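Local atomic coordinates of insecticyanin-A (Manduca sexta, PDB entry 1Z24), a protein that binds the blue bile pigment biliverdin IX gamma and, mixed with lipoprotein-bound carotenes, gives hornworms their green camouflage coloration. Residues A[90-95]-A[99-104]; A[56-61]-A[65-70]; A[113-118]-A[150-155]. All coordinates share one frame; numbering follows the deposited sequence.

Contact 1: residues A[90-95]-A[99-104]; sequences MTFKFG and VNLVPW. With BLV (biliverdin IX gamma chromophore), chain B.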
loop_
_atom_site.group_PDB
_atom_site.type_symbol
_atom_site.label_atom_id
_atom_site.label_comp_id
_atom_site.label_asym_id
_atom_site.label_seq_id
_atom_site.Cartn_x
_atom_site.Cartn_y
_atom_site.Cartn_z
ATOM N N MET A 90 -2.198 24.211 5.310
ATOM C CA MET A 90 -1.862 25.497 4.750
ATOM C C MET A 90 -3.120 25.983 4.085
ATOM O O MET A 90 -3.683 25.294 3.249
ATOM C CB MET A 90 -0.759 25.357 3.735
ATOM C CG MET A 90 0.506 24.862 4.433
ATOM S SD MET A 90 1.892 24.940 3.258
ATOM C CE MET A 90 1.462 23.663 1.999
ATOM N N THR A 91 -3.573 27.148 4.495
ATOM C CA THR A 91 -4.764 27.660 3.935
ATOM C C THR A 91 -4.447 28.905 3.212
ATOM O O THR A 91 -3.836 29.858 3.741
ATOM C CB THR A 91 -5.680 28.015 5.064
ATOM O OG1 THR A 91 -5.968 26.834 5.819
ATOM C CG2 THR A 91 -6.952 28.641 4.489
ATOM N N PHE A 92 -4.873 28.861 1.980
ATOM C CA PHE A 92 -4.696 29.974 1.035
ATOM C C PHE A 92 -6.033 30.443 0.455
ATOM O O PHE A 92 -6.921 29.640 0.234
ATOM C CB PHE A 92 -3.849 29.555 -0.187
ATOM C CG PHE A 92 -2.494 29.168 0.258
ATOM C CD1 PHE A 92 -1.558 30.135 0.641
ATOM C CD2 PHE A 92 -2.196 27.807 0.355
ATOM C CE1 PHE A 92 -0.297 29.727 1.075
ATOM C CE2 PHE A 92 -0.929 27.377 0.775
ATOM C CZ PHE A 92 -0.006 28.360 1.128
ATOM N N LYS A 93 -6.186 31.736 0.195
ATOM C CA LYS A 93 -7.436 32.218 -0.358
ATOM C C LYS A 93 -7.230 32.907 -1.687
ATOM O O LYS A 93 -6.352 33.754 -1.792
ATOM C CB LYS A 93 -8.071 33.208 0.584
ATOM C CG LYS A 93 -8.431 32.630 1.936
ATOM C CD LYS A 93 -8.882 33.657 2.972
ATOM C CE LYS A 93 -9.411 33.038 4.258
ATOM N NZ LYS A 93 -9.007 33.824 5.436
ATOM N N PHE A 94 -8.029 32.536 -2.703
ATOM C CA PHE A 94 -7.941 33.162 -3.999
ATOM C C PHE A 94 -9.303 33.747 -4.104
ATOM O O PHE A 94 -10.234 33.006 -4.449
ATOM C CB PHE A 94 -7.784 32.074 -5.022
ATOM C CG PHE A 94 -6.551 31.355 -4.687
ATOM C CD1 PHE A 94 -6.662 30.230 -3.871
ATOM C CD2 PHE A 94 -5.305 31.802 -5.142
ATOM C CE1 PHE A 94 -5.523 29.504 -3.521
ATOM C CE2 PHE A 94 -4.156 31.079 -4.799
ATOM C CZ PHE A 94 -4.279 29.943 -3.989
ATOM N N GLY A 95 -9.442 35.023 -3.757
ATOM C CA GLY A 95 -10.797 35.586 -3.808
ATOM C C GLY A 95 -11.671 34.783 -2.831
ATOM O O GLY A 95 -11.324 34.650 -1.665
ATOM N N VAL A 99 -8.423 27.255 -0.195
ATOM C CA VAL A 99 -7.705 26.004 -0.321
ATOM C C VAL A 99 -7.040 25.592 1.014
ATOM O O VAL A 99 -6.446 26.416 1.721
ATOM C CB VAL A 99 -6.713 26.257 -1.440
ATOM C CG1 VAL A 99 -5.663 25.182 -1.424
ATOM C CG2 VAL A 99 -7.461 26.332 -2.802
ATOM N N ASN A 100 -7.175 24.305 1.349
ATOM C CA ASN A 100 -6.598 23.701 2.542
ATOM C C ASN A 100 -5.649 22.563 2.161
ATOM O O ASN A 100 -6.055 21.433 1.955
ATOM C CB ASN A 100 -7.632 23.186 3.473
ATOM C CG ASN A 100 -8.456 24.351 3.970
ATOM O OD1 ASN A 100 -8.026 25.200 4.725
ATOM N ND2 ASN A 100 -9.649 24.455 3.496
ATOM N N LEU A 101 -4.369 22.886 2.049
ATOM C CA LEU A 101 -3.359 21.898 1.689
ATOM C C LEU A 101 -2.818 21.189 2.912
ATOM O O LEU A 101 -2.541 21.804 3.970
ATOM C CB LEU A 101 -2.213 22.425 0.812
ATOM C CG LEU A 101 -2.734 23.260 -0.379
ATOM C CD1 LEU A 101 -1.551 23.804 -1.169
ATOM C CD2 LEU A 101 -3.568 22.360 -1.326
ATOM N N VAL A 102 -2.637 19.876 2.735
ATOM C CA VAL A 102 -2.175 19.089 3.816
ATOM C C VAL A 102 -0.978 18.202 3.571
ATOM O O VAL A 102 -1.156 17.031 3.254
ATOM C CB VAL A 102 -3.375 18.222 4.347
ATOM C CG1 VAL A 102 -2.965 17.442 5.595
ATOM C CG2 VAL A 102 -4.627 19.015 4.678
ATOM N N PRO A 103 0.222 18.714 3.776
ATOM C CA PRO A 103 1.374 17.861 3.591
ATOM C C PRO A 103 1.621 16.971 4.818
ATOM O O PRO A 103 1.419 17.347 5.964
ATOM C CB PRO A 103 2.562 18.805 3.480
ATOM C CG PRO A 103 1.980 20.218 3.449
ATOM C CD PRO A 103 0.633 20.105 4.126
ATOM N N TRP A 104 2.050 15.776 4.573
ATOM C CA TRP A 104 2.350 14.877 5.641
ATOM C C TRP A 104 3.881 14.824 5.729
ATOM O O TRP A 104 4.556 14.651 4.726
ATOM C CB TRP A 104 1.923 13.404 5.302
ATOM C CG TRP A 104 0.439 13.261 5.243
ATOM C CD1 TRP A 104 -0.412 14.165 4.672
ATOM C CD2 TRP A 104 -0.367 12.185 5.721
ATOM N NE1 TRP A 104 -1.708 13.731 4.783
ATOM C CE2 TRP A 104 -1.705 12.482 5.402
ATOM C CE3 TRP A 104 -0.085 10.969 6.315
ATOM C CZ2 TRP A 104 -2.764 11.590 5.697
ATOM C CZ3 TRP A 104 -1.103 10.100 6.647
ATOM C CH2 TRP A 104 -2.427 10.398 6.312
HETATM N NA BLV B . 1.159 21.615 -2.842
HETATM C C1A BLV B . 0.014 21.102 -3.352
HETATM C C2A BLV B . -0.613 20.111 -2.494
HETATM C C3A BLV B . 0.189 20.025 -1.395
HETATM C C4A BLV B . 1.300 20.966 -1.632
HETATM C CMA BLV B . 0.083 19.078 -0.140
HETATM O OA BLV B . -0.437 21.457 -4.420
HETATM C CAA BLV B . -1.828 19.334 -2.805
HETATM C CBA BLV B . -1.334 18.299 -3.773
HETATM C CGA BLV B . -2.536 17.544 -4.339
HETATM O O1A BLV B . -2.833 16.445 -3.960
HETATM O O2A BLV B . -3.216 18.081 -5.156
HETATM C CHB BLV B . 2.355 21.129 -0.736
HETATM N NB BLV B . 3.698 22.877 -1.794
HETATM C C1B BLV B . 3.538 21.826 -0.917
HETATM C C2B BLV B . 4.754 21.575 -0.184
HETATM C C3B BLV B . 5.634 22.472 -0.631
HETATM C C4B BLV B . 4.967 23.281 -1.658
HETATM C CMB BLV B . 4.963 20.513 0.884
HETATM C CAB BLV B . 7.057 22.613 -0.182
HETATM C CBB BLV B . 7.936 22.861 -1.208
HETATM C CHC BLV B . 5.579 24.359 -2.312
HETATM N NC BLV B . 4.001 25.207 -3.942
HETATM C C1C BLV B . 5.104 25.314 -3.163
HETATM C C2C BLV B . 5.786 26.602 -3.374
HETATM C C3C BLV B . 5.116 27.348 -4.255
HETATM C C4C BLV B . 3.952 26.448 -4.629
HETATM C CMC BLV B . 6.960 27.033 -2.630
HETATM C CAC BLV B . 5.341 28.742 -4.874
HETATM C CBC BLV B . 4.298 29.463 -5.350
HETATM C CHD BLV B . 2.970 26.751 -5.636
HETATM N ND BLV B . 1.014 25.654 -4.599
HETATM C C1D BLV B . 1.630 26.417 -5.631
HETATM C C2D BLV B . 0.608 26.812 -6.648
HETATM C C3D BLV B . -0.601 26.298 -6.240
HETATM C C4D BLV B . -0.319 25.612 -4.992
HETATM C CMD BLV B . 0.817 27.598 -7.907
HETATM O OD BLV B . -1.172 25.055 -4.344
HETATM C CAD BLV B . -1.904 26.443 -6.920
HETATM C CBD BLV B . -2.704 27.498 -6.181
HETATM C CGD BLV B . -4.187 27.561 -6.701
HETATM O O1D BLV B . -4.488 28.348 -7.540
HETATM O O2D BLV B . -5.040 26.799 -6.283
#
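The first torsions of Thr91 and Asn100 bring their polar ends together: OG1 lies beside the backbone N of Thr91 (chi1 -61°) and CG takes the same place in Asn100 (chi1 -64°), which sets the two side by side, pointing the same way. Thr91 OG1 donates to Asn100 OD1 at 2.8 Å, in the plane of the amide carbonyl. On either side of this pair along the strands, Met90 with Leu101 and Phe92 with Val99 are hydrogen-bonded pairs, each closed by two backbone bonds; the straightest, from Val99 N to Phe92 O, has an N-H...O angle of 178°. On the other face Met90 bends at chi3, its CE 3.8 Å from Pro103 CG and equally near a methine carbon of biliverdin, CHB. Leu101 CD1 approaches pigment atom OD at 3.4 Å, while its CD2 packs on C2A of ring A and the first propionate carbon, CAA. Val99 CG2 meets Phe94 CE1 obliquely at 3.8 Å, and one face of the Phe94 ring receives a pigment propionate, with CZ 3.6 Å from CGD. Five hydrogen bonds thus join the strands, whereas the pigment meets mainly nonpolar groups of Met90, Leu101, Pro103 and Phe94, consistent with packing largely holding it here.

Contact 2: residues A[56-61]-A[65-70]; sequences SVYNSF and GVKEYM. With BLV (biliverdin IX gamma chromophore), chain B.
This is the antiparallel pairing of strands 55-63 and 66-76, a beta hairpin in the wall of the lipocalin barrel, with Asn59, Phe61, Glu68 and Met70 on the face turned to biliverdin and Ser60 and Tyr69 on the other. The N-to-C directions of the short segments 56-61 and 66-70 differ by 157°, and the hydrogen-bonded pairs Asn59-Met70 and Phe61-Glu68 hold two backbone bonds each, Asn59 N to Met70 O being nearly straight at 170°. On the pigment face, Asn59 CB lies 3.5 Å from the methyl CMC, and Asn59 ND2 passes 3.8 Å from Met70 SD. Met70, bent at chi3, brings SD to 3.4 Å from C1D and places CE close to C4D and ND of the same ring, ring D. Phe61 CG stands between the backbone N and the carbonyl carbon (chi1 61°), turning the ring so that one face takes the vinyl carbon CAC, 3.5 Å from CD2, while Glu68 OE1 lies in the ring plane at its edge, 3.7 Å from CE1. With an alanine at Phe61, the vinyl group would probably lose its aromatic cover, and Glu68 OE1 the ring edge beside it. On the other face the Tyr58 and Tyr69 rings are near parallel but slid apart, centroids 5.4 Å from each other. The hairpin belongs to the lipocalin beta barrel, whose strands enclose a hydrophobic pocket, here holding biliverdin.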
loop_
_atom_site.group_PDB
_atom_site.type_symbol
_atom_site.label_atom_id
_atom_site.label_comp_id
_atom_site.label_asym_id
_atom_site.label_seq_id
_atom_site.Cartn_x
_atom_site.Cartn_y
_atom_site.Cartn_z
ATOM N N SER A 56 2.360 31.110 9.870
ATOM C CA SER A 56 2.002 31.580 8.541
ATOM C C SER A 56 2.907 30.994 7.478
ATOM O O SER A 56 3.970 30.449 7.766
ATOM C CB SER A 56 2.078 33.070 8.450
ATOM O OG SER A 56 3.376 33.510 8.647
ATOM N N VAL A 57 2.502 31.088 6.233
ATOM C CA VAL A 57 3.339 30.540 5.175
ATOM C C VAL A 57 3.582 31.534 4.050
ATOM O O VAL A 57 2.720 32.319 3.682
ATOM C CB VAL A 57 2.854 29.144 4.666
ATOM C CG1 VAL A 57 1.363 28.968 4.750
ATOM C CG2 VAL A 57 3.256 28.854 3.242
ATOM N N TYR A 58 4.766 31.486 3.504
ATOM C CA TYR A 58 5.122 32.302 2.416
ATOM C C TYR A 58 5.768 31.345 1.400
ATOM O O TYR A 58 6.858 30.816 1.608
ATOM C CB TYR A 58 6.098 33.418 2.840
ATOM C CG TYR A 58 6.508 34.228 1.621
ATOM C CD1 TYR A 58 5.749 35.326 1.216
ATOM C CD2 TYR A 58 7.643 33.934 0.880
ATOM C CE1 TYR A 58 6.066 36.085 0.097
ATOM C CE2 TYR A 58 7.998 34.693 -0.240
ATOM C CZ TYR A 58 7.203 35.763 -0.623
ATOM O OH TYR A 58 7.555 36.540 -1.669
ATOM N N ASN A 59 5.087 31.100 0.285
ATOM C CA ASN A 59 5.648 30.228 -0.714
ATOM C C ASN A 59 5.997 31.016 -1.969
ATOM O O ASN A 59 5.252 31.908 -2.420
ATOM C CB ASN A 59 4.595 29.214 -1.227
ATOM C CG ASN A 59 4.294 27.966 -0.411
ATOM O OD1 ASN A 59 5.126 27.492 0.431
ATOM N ND2 ASN A 59 3.026 27.420 -0.663
ATOM N N SER A 60 7.118 30.668 -2.572
ATOM C CA SER A 60 7.500 31.332 -3.766
ATOM C C SER A 60 8.370 30.522 -4.677
ATOM O O SER A 60 9.069 29.596 -4.299
ATOM C CB SER A 60 8.222 32.666 -3.497
ATOM O OG SER A 60 9.597 32.487 -3.127
ATOM N N PHE A 61 8.326 30.946 -5.910
ATOM C CA PHE A 61 9.106 30.376 -6.960
ATOM C C PHE A 61 9.219 31.391 -8.067
ATOM O O PHE A 61 8.557 32.436 -8.057
ATOM C CB PHE A 61 8.772 28.976 -7.396
ATOM C CG PHE A 61 7.394 28.746 -7.952
ATOM C CD1 PHE A 61 6.673 29.729 -8.654
ATOM C CD2 PHE A 61 6.820 27.480 -7.812
ATOM C CE1 PHE A 61 5.411 29.471 -9.194
ATOM C CE2 PHE A 61 5.563 27.197 -8.366
ATOM C CZ PHE A 61 4.843 28.191 -9.056
ATOM N N GLY A 65 11.440 35.047 -14.926
ATOM C CA GLY A 65 11.756 36.343 -14.373
ATOM C C GLY A 65 10.761 36.886 -13.403
ATOM O O GLY A 65 10.936 37.963 -12.849
ATOM N N VAL A 66 9.724 36.138 -13.195
ATOM C CA VAL A 66 8.737 36.612 -12.264
ATOM C C VAL A 66 8.677 35.762 -11.035
ATOM O O VAL A 66 8.651 34.517 -11.092
ATOM C CB VAL A 66 7.373 36.500 -12.867
ATOM C CG1 VAL A 66 6.398 37.061 -11.815
ATOM C CG2 VAL A 66 7.476 37.324 -14.145
ATOM N N LYS A 67 8.636 36.462 -9.932
ATOM C CA LYS A 67 8.573 35.747 -8.724
ATOM C C LYS A 67 7.170 35.660 -8.280
ATOM O O LYS A 67 6.615 36.656 -7.826
ATOM C CB LYS A 67 9.359 36.367 -7.591
ATOM C CG LYS A 67 9.605 35.428 -6.418
ATOM C CD LYS A 67 9.458 35.998 -5.022
ATOM C CE LYS A 67 10.354 37.116 -4.502
ATOM N NZ LYS A 67 11.218 36.716 -3.359
ATOM N N GLU A 68 6.624 34.463 -8.378
ATOM C CA GLU A 68 5.267 34.271 -7.916
ATOM C C GLU A 68 5.237 33.743 -6.488
ATOM O O GLU A 68 6.016 32.837 -6.067
ATOM C CB GLU A 68 4.458 33.389 -8.835
ATOM C CG GLU A 68 4.463 33.959 -10.226
ATOM C CD GLU A 68 3.844 32.989 -11.190
ATOM O OE1 GLU A 68 3.296 31.968 -10.831
ATOM O OE2 GLU A 68 3.966 33.333 -12.433
ATOM N N TYR A 69 4.299 34.320 -5.721
ATOM C CA TYR A 69 4.216 33.880 -4.363
ATOM C C TYR A 69 2.806 33.743 -3.830
ATOM O O TYR A 69 1.838 34.197 -4.448
ATOM C CB TYR A 69 5.081 34.778 -3.509
ATOM C CG TYR A 69 4.554 36.155 -3.519
ATOM C CD1 TYR A 69 3.769 36.539 -2.429
ATOM C CD2 TYR A 69 4.841 37.049 -4.566
ATOM C CE1 TYR A 69 3.262 37.839 -2.368
ATOM C CE2 TYR A 69 4.347 38.359 -4.524
ATOM C CZ TYR A 69 3.562 38.728 -3.415
ATOM O OH TYR A 69 3.038 39.992 -3.305
ATOM N N MET A 70 2.715 33.088 -2.668
ATOM C CA MET A 70 1.444 32.849 -2.001
ATOM C C MET A 70 1.634 33.034 -0.527
ATOM O O MET A 70 2.630 32.567 0.035
ATOM C CB MET A 70 1.109 31.349 -2.068
ATOM C CG MET A 70 0.954 30.802 -3.448
ATOM S SD MET A 70 1.008 28.988 -3.500
ATOM C CE MET A 70 -0.616 28.482 -2.999
HETATM N NA BLV B . 1.159 21.615 -2.842
HETATM C C1A BLV B . 0.014 21.102 -3.352
HETATM C C2A BLV B . -0.613 20.111 -2.494
HETATM C C3A BLV B . 0.189 20.025 -1.395
HETATM C C4A BLV B . 1.300 20.966 -1.632
HETATM C CMA BLV B . 0.083 19.078 -0.140
HETATM O OA BLV B . -0.437 21.457 -4.420
HETATM C CAA BLV B . -1.828 19.334 -2.805
HETATM C CBA BLV B . -1.334 18.299 -3.773
HETATM C CGA BLV B . -2.536 17.544 -4.339
HETATM O O1A BLV B . -2.833 16.445 -3.960
HETATM O O2A BLV B . -3.216 18.081 -5.156
HETATM C CHB BLV B . 2.355 21.129 -0.736
HETATM N NB BLV B . 3.698 22.877 -1.794
HETATM C C1B BLV B . 3.538 21.826 -0.917
HETATM C C2B BLV B . 4.754 21.575 -0.184
HETATM C C3B BLV B . 5.634 22.472 -0.631
HETATM C C4B BLV B . 4.967 23.281 -1.658
HETATM C CMB BLV B . 4.963 20.513 0.884
HETATM C CAB BLV B . 7.057 22.613 -0.182
HETATM C CBB BLV B . 7.936 22.861 -1.208
HETATM C CHC BLV B . 5.579 24.359 -2.312
HETATM N NC BLV B . 4.001 25.207 -3.942
HETATM C C1C BLV B . 5.104 25.314 -3.163
HETATM C C2C BLV B . 5.786 26.602 -3.374
HETATM C C3C BLV B . 5.116 27.348 -4.255
HETATM C C4C BLV B . 3.952 26.448 -4.629
HETATM C CMC BLV B . 6.960 27.033 -2.630
HETATM C CAC BLV B . 5.341 28.742 -4.874
HETATM C CBC BLV B . 4.298 29.463 -5.350
HETATM C CHD BLV B . 2.970 26.751 -5.636
HETATM N ND BLV B . 1.014 25.654 -4.599
HETATM C C1D BLV B . 1.630 26.417 -5.631
HETATM C C2D BLV B . 0.608 26.812 -6.648
HETATM C C3D BLV B . -0.601 26.298 -6.240
HETATM C C4D BLV B . -0.319 25.612 -4.992
HETATM C CMD BLV B . 0.817 27.598 -7.907
HETATM O OD BLV B . -1.172 25.055 -4.344
HETATM C CAD BLV B . -1.904 26.443 -6.920
HETATM C CBD BLV B . -2.704 27.498 -6.181
HETATM C CGD BLV B . -4.187 27.561 -6.701
HETATM O O1D BLV B . -4.488 28.348 -7.540
HETATM O O2D BLV B . -5.040 26.799 -6.283
#

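Contact 3: residues A[113-118]-A[150-155]; sequences YAINYN and DNVLKT. With BLV (biliverdin IX gamma chromophore), chain B.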
loop_
_atom_site.group_PDB
_atom_site.type_symbol
_atom_site.label_atom_id
_atom_site.label_comp_id
_atom_site.label_asym_id
_atom_site.label_seq_id
_atom_site.Cartn_x
_atom_site.Cartn_y
_atom_site.Cartn_z
ATOM N N TYR A 113 16.855 18.662 6.905
ATOM C CA TYR A 113 16.021 18.107 5.852
ATOM C C TYR A 113 14.665 17.680 6.377
ATOM O O TYR A 113 14.449 17.458 7.590
ATOM C CB TYR A 113 16.718 16.829 5.234
ATOM C CG TYR A 113 16.520 15.635 6.152
ATOM C CD1 TYR A 113 15.405 14.786 6.051
ATOM C CD2 TYR A 113 17.451 15.375 7.162
ATOM C CE1 TYR A 113 15.200 13.746 6.963
ATOM C CE2 TYR A 113 17.285 14.331 8.075
ATOM C CZ TYR A 113 16.147 13.527 7.967
ATOM O OH TYR A 113 15.982 12.519 8.850
ATOM N N ALA A 114 13.774 17.546 5.413
ATOM C CA ALA A 114 12.429 17.081 5.651
ATOM C C ALA A 114 11.973 16.309 4.435
ATOM O O ALA A 114 12.312 16.671 3.313
ATOM C CB ALA A 114 11.357 18.141 5.944
ATOM N N ILE A 115 11.197 15.243 4.662
ATOM C CA ILE A 115 10.612 14.431 3.593
ATOM C C ILE A 115 9.101 14.534 3.793
ATOM O O ILE A 115 8.543 13.999 4.776
ATOM C CB ILE A 115 11.107 12.998 3.501
ATOM C CG1 ILE A 115 12.620 13.008 3.336
ATOM C CG2 ILE A 115 10.508 12.282 2.311
ATOM C CD1 ILE A 115 13.168 11.618 3.645
ATOM N N ASN A 116 8.455 15.267 2.866
ATOM C CA ASN A 116 7.004 15.529 2.866
ATOM C C ASN A 116 6.286 14.736 1.797
ATOM O O ASN A 116 6.871 14.403 0.771
ATOM C CB ASN A 116 6.723 17.041 2.708
ATOM C CG ASN A 116 6.948 17.796 4.005
ATOM O OD1 ASN A 116 6.480 18.905 4.184
ATOM N ND2 ASN A 116 7.641 17.212 4.875
ATOM N N TYR A 117 5.022 14.436 2.040
ATOM C CA TYR A 117 4.285 13.646 1.075
ATOM C C TYR A 117 2.788 13.839 1.147
ATOM O O TYR A 117 2.316 14.421 2.063
ATOM C CB TYR A 117 4.545 12.226 1.619
ATOM C CG TYR A 117 3.664 11.024 1.224
ATOM C CD1 TYR A 117 4.097 10.143 0.230
ATOM C CD2 TYR A 117 2.454 10.767 1.874
ATOM C CE1 TYR A 117 3.356 9.018 -0.148
ATOM C CE2 TYR A 117 1.703 9.643 1.525
ATOM C CZ TYR A 117 2.160 8.778 0.527
ATOM O OH TYR A 117 1.423 7.685 0.200
ATOM N N ASN A 118 2.052 13.357 0.164
ATOM C CA ASN A 118 0.599 13.431 0.141
ATOM C C ASN A 118 0.100 12.367 -0.832
ATOM O O ASN A 118 0.860 11.903 -1.655
ATOM C CB ASN A 118 -0.144 14.754 0.061
ATOM C CG ASN A 118 -0.622 15.061 -1.339
ATOM O OD1 ASN A 118 0.157 15.097 -2.305
ATOM N ND2 ASN A 118 -1.895 15.351 -1.430
ATOM N N ASP A 150 19.115 9.885 1.795
ATOM C CA ASP A 150 18.963 8.713 0.998
ATOM C C ASP A 150 18.650 7.475 1.789
ATOM O O ASP A 150 17.975 6.578 1.308
ATOM C CB ASP A 150 20.288 8.324 0.357
ATOM C CG ASP A 150 20.767 9.151 -0.800
ATOM O OD1 ASP A 150 21.967 9.118 -1.108
ATOM O OD2 ASP A 150 19.812 9.883 -1.404
ATOM N N ASN A 151 19.172 7.387 2.980
ATOM C CA ASN A 151 18.905 6.185 3.747
ATOM C C ASN A 151 17.518 6.198 4.350
ATOM O O ASN A 151 16.874 5.166 4.505
ATOM C CB ASN A 151 19.923 6.099 4.839
ATOM C CG ASN A 151 21.119 5.287 4.375
ATOM O OD1 ASN A 151 21.177 4.071 4.608
ATOM N ND2 ASN A 151 22.080 5.944 3.708
ATOM N N VAL A 152 17.058 7.384 4.694
ATOM C CA VAL A 152 15.736 7.514 5.272
ATOM C C VAL A 152 14.688 7.189 4.187
ATOM O O VAL A 152 13.721 6.383 4.396
ATOM C CB VAL A 152 15.562 8.914 5.904
ATOM C CG1 VAL A 152 14.092 9.205 6.172
ATOM C CG2 VAL A 152 16.178 8.991 7.291
ATOM N N LEU A 153 14.902 7.829 3.045
ATOM C CA LEU A 153 14.029 7.628 1.910
ATOM C C LEU A 153 13.875 6.163 1.596
ATOM O O LEU A 153 12.798 5.715 1.342
ATOM C CB LEU A 153 14.636 8.124 0.613
ATOM C CG LEU A 153 14.060 9.428 0.218
ATOM C CD1 LEU A 153 14.680 9.644 -1.116
ATOM C CD2 LEU A 153 12.539 9.378 0.092
ATOM N N LYS A 154 14.946 5.464 1.721
ATOM C CA LYS A 154 14.887 4.059 1.481
ATOM C C LYS A 154 13.851 3.329 2.372
ATOM O O LYS A 154 13.128 2.434 1.959
ATOM C CB LYS A 154 16.245 3.575 1.883
ATOM C CG LYS A 154 16.790 2.532 0.973
ATOM C CD LYS A 154 17.951 1.741 1.579
ATOM C CE LYS A 154 18.155 0.329 1.007
ATOM N NZ LYS A 154 17.462 -0.762 1.748
ATOM N N THR A 155 13.688 3.797 3.588
ATOM C CA THR A 155 12.710 3.123 4.394
ATOM C C THR A 155 11.309 3.401 3.914
ATOM O O THR A 155 10.357 2.831 4.378
ATOM C CB THR A 155 12.858 3.455 5.829
ATOM O OG1 THR A 155 12.412 4.787 5.919
ATOM C CG2 THR A 155 14.372 3.435 6.041
HETATM N NA BLV B . 1.159 21.615 -2.842
HETATM C C1A BLV B . 0.014 21.102 -3.352
HETATM C C2A BLV B . -0.613 20.111 -2.494
HETATM C C3A BLV B . 0.189 20.025 -1.395
HETATM C C4A BLV B . 1.300 20.966 -1.632
HETATM C CMA BLV B . 0.083 19.078 -0.140
HETATM O OA BLV B . -0.437 21.457 -4.420
HETATM C CAA BLV B . -1.828 19.334 -2.805
HETATM C CBA BLV B . -1.334 18.299 -3.773
HETATM C CGA BLV B . -2.536 17.544 -4.339
HETATM O O1A BLV B . -2.833 16.445 -3.960
HETATM O O2A BLV B . -3.216 18.081 -5.156
HETATM C CHB BLV B . 2.355 21.129 -0.736
HETATM N NB BLV B . 3.698 22.877 -1.794
HETATM C C1B BLV B . 3.538 21.826 -0.917
HETATM C C2B BLV B . 4.754 21.575 -0.184
HETATM C C3B BLV B . 5.634 22.472 -0.631
HETATM C C4B BLV B . 4.967 23.281 -1.658
HETATM C CMB BLV B . 4.963 20.513 0.884
HETATM C CAB BLV B . 7.057 22.613 -0.182
HETATM C CBB BLV B . 7.936 22.861 -1.208
HETATM C CHC BLV B . 5.579 24.359 -2.312
HETATM N NC BLV B . 4.001 25.207 -3.942
HETATM C C1C BLV B . 5.104 25.314 -3.163
HETATM C C2C BLV B . 5.786 26.602 -3.374
HETATM C C3C BLV B . 5.116 27.348 -4.255
HETATM C C4C BLV B . 3.952 26.448 -4.629
HETATM C CMC BLV B . 6.960 27.033 -2.630
HETATM C CAC BLV B . 5.341 28.742 -4.874
HETATM C CBC BLV B . 4.298 29.463 -5.350
HETATM C CHD BLV B . 2.970 26.751 -5.636
HETATM N ND BLV B . 1.014 25.654 -4.599
HETATM C C1D BLV B . 1.630 26.417 -5.631
HETATM C C2D BLV B . 0.608 26.812 -6.648
HETATM C C3D BLV B . -0.601 26.298 -6.240
HETATM C C4D BLV B . -0.319 25.612 -4.992
HETATM C CMD BLV B . 0.817 27.598 -7.907
HETATM O OD BLV B . -1.172 25.055 -4.344
HETATM C CAD BLV B . -1.904 26.443 -6.920
HETATM C CBD BLV B . -2.704 27.498 -6.181
HETATM C CGD BLV B . -4.187 27.561 -6.701
HETATM O O1D BLV B . -4.488 28.348 -7.540
HETATM O O2D BLV B . -5.040 26.799 -6.283
#
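Ile115 CD1 meets Val152 CG1 at 3.6 Å, the closest approach between segments 113-118 and 150-155, which belong to strand 113-122 and to helix 144-154, an element that corresponds to the alpha-helix packed against the outside of the barrel in the lipocalin fold. The two side chains slide past each other in opposite directions. Ile115 CD1 also reaches Leu153 CG at 4.2 Å, and its other branch, CG2, approaches Leu153 CD2, so that Ile115 touches two consecutive helix residues. A second point of contact is Tyr113, whose OH lies 3.9 Å from Val152 CG2. The torsion of Val152 (chi1 165°) spreads its methyls between the two strand residues: CG1 goes to Ile115 and CG2 to Tyr113. No hydrogen bond joins the segments, and only 162 Å² is buried, as expected of apolar packing between segment axes 10.1 Å apart and inclined at 27°.

Further out, neighbouring elements pack against both partners. The Tyr113 ring also touches Val148 and Val149 of the same helix, Val152 rests on Ala107 of strand 97-108, and Leu153 packs on Phe165. Within 150-155, Val152 O accepts from both Thr155 N and Thr155 OG1, the hydroxyl bond lying in the carbonyl plane at 2.6 Å. Toward the pigment, Asn116 OD1, hydrogen-bonded to Tyr88 OH, comes within 4.0 Å of the methyl CMB, and Asn118, whose OD1 is hydrogen-bonded to His131 ND1, uses its amide to hold a propionate. Asn118 ND2 donates to biliverdin O1A at 2.9 Å with an N-H...O angle of 169°.

In the fold
Along the chain the contacts come in series, contact 2 first, then contact 1, then contact 3, and all three reach the one curled sheet that forms the barrel. Contacts 1 and 2 have centres about 14 Å apart and meet where strands 66-76 and 88-94 are neighbours: Phe92 packs on Val57, Asn59 and Met70. Adjacent strands 97-108 and 113-122 link contact 1 to contact 3, Trp104 O and Tyr117 N forming a probable hydrogen bond, although the centres of contacts 1 and 3 lie about 22 Å apart. Contact 3 lies across the chain's centre from both others. Each contact includes residues touching biliverdin, which is thus enclosed from several parts of the barrel; contact 3 also packs strand 113-122 against helix 144-154.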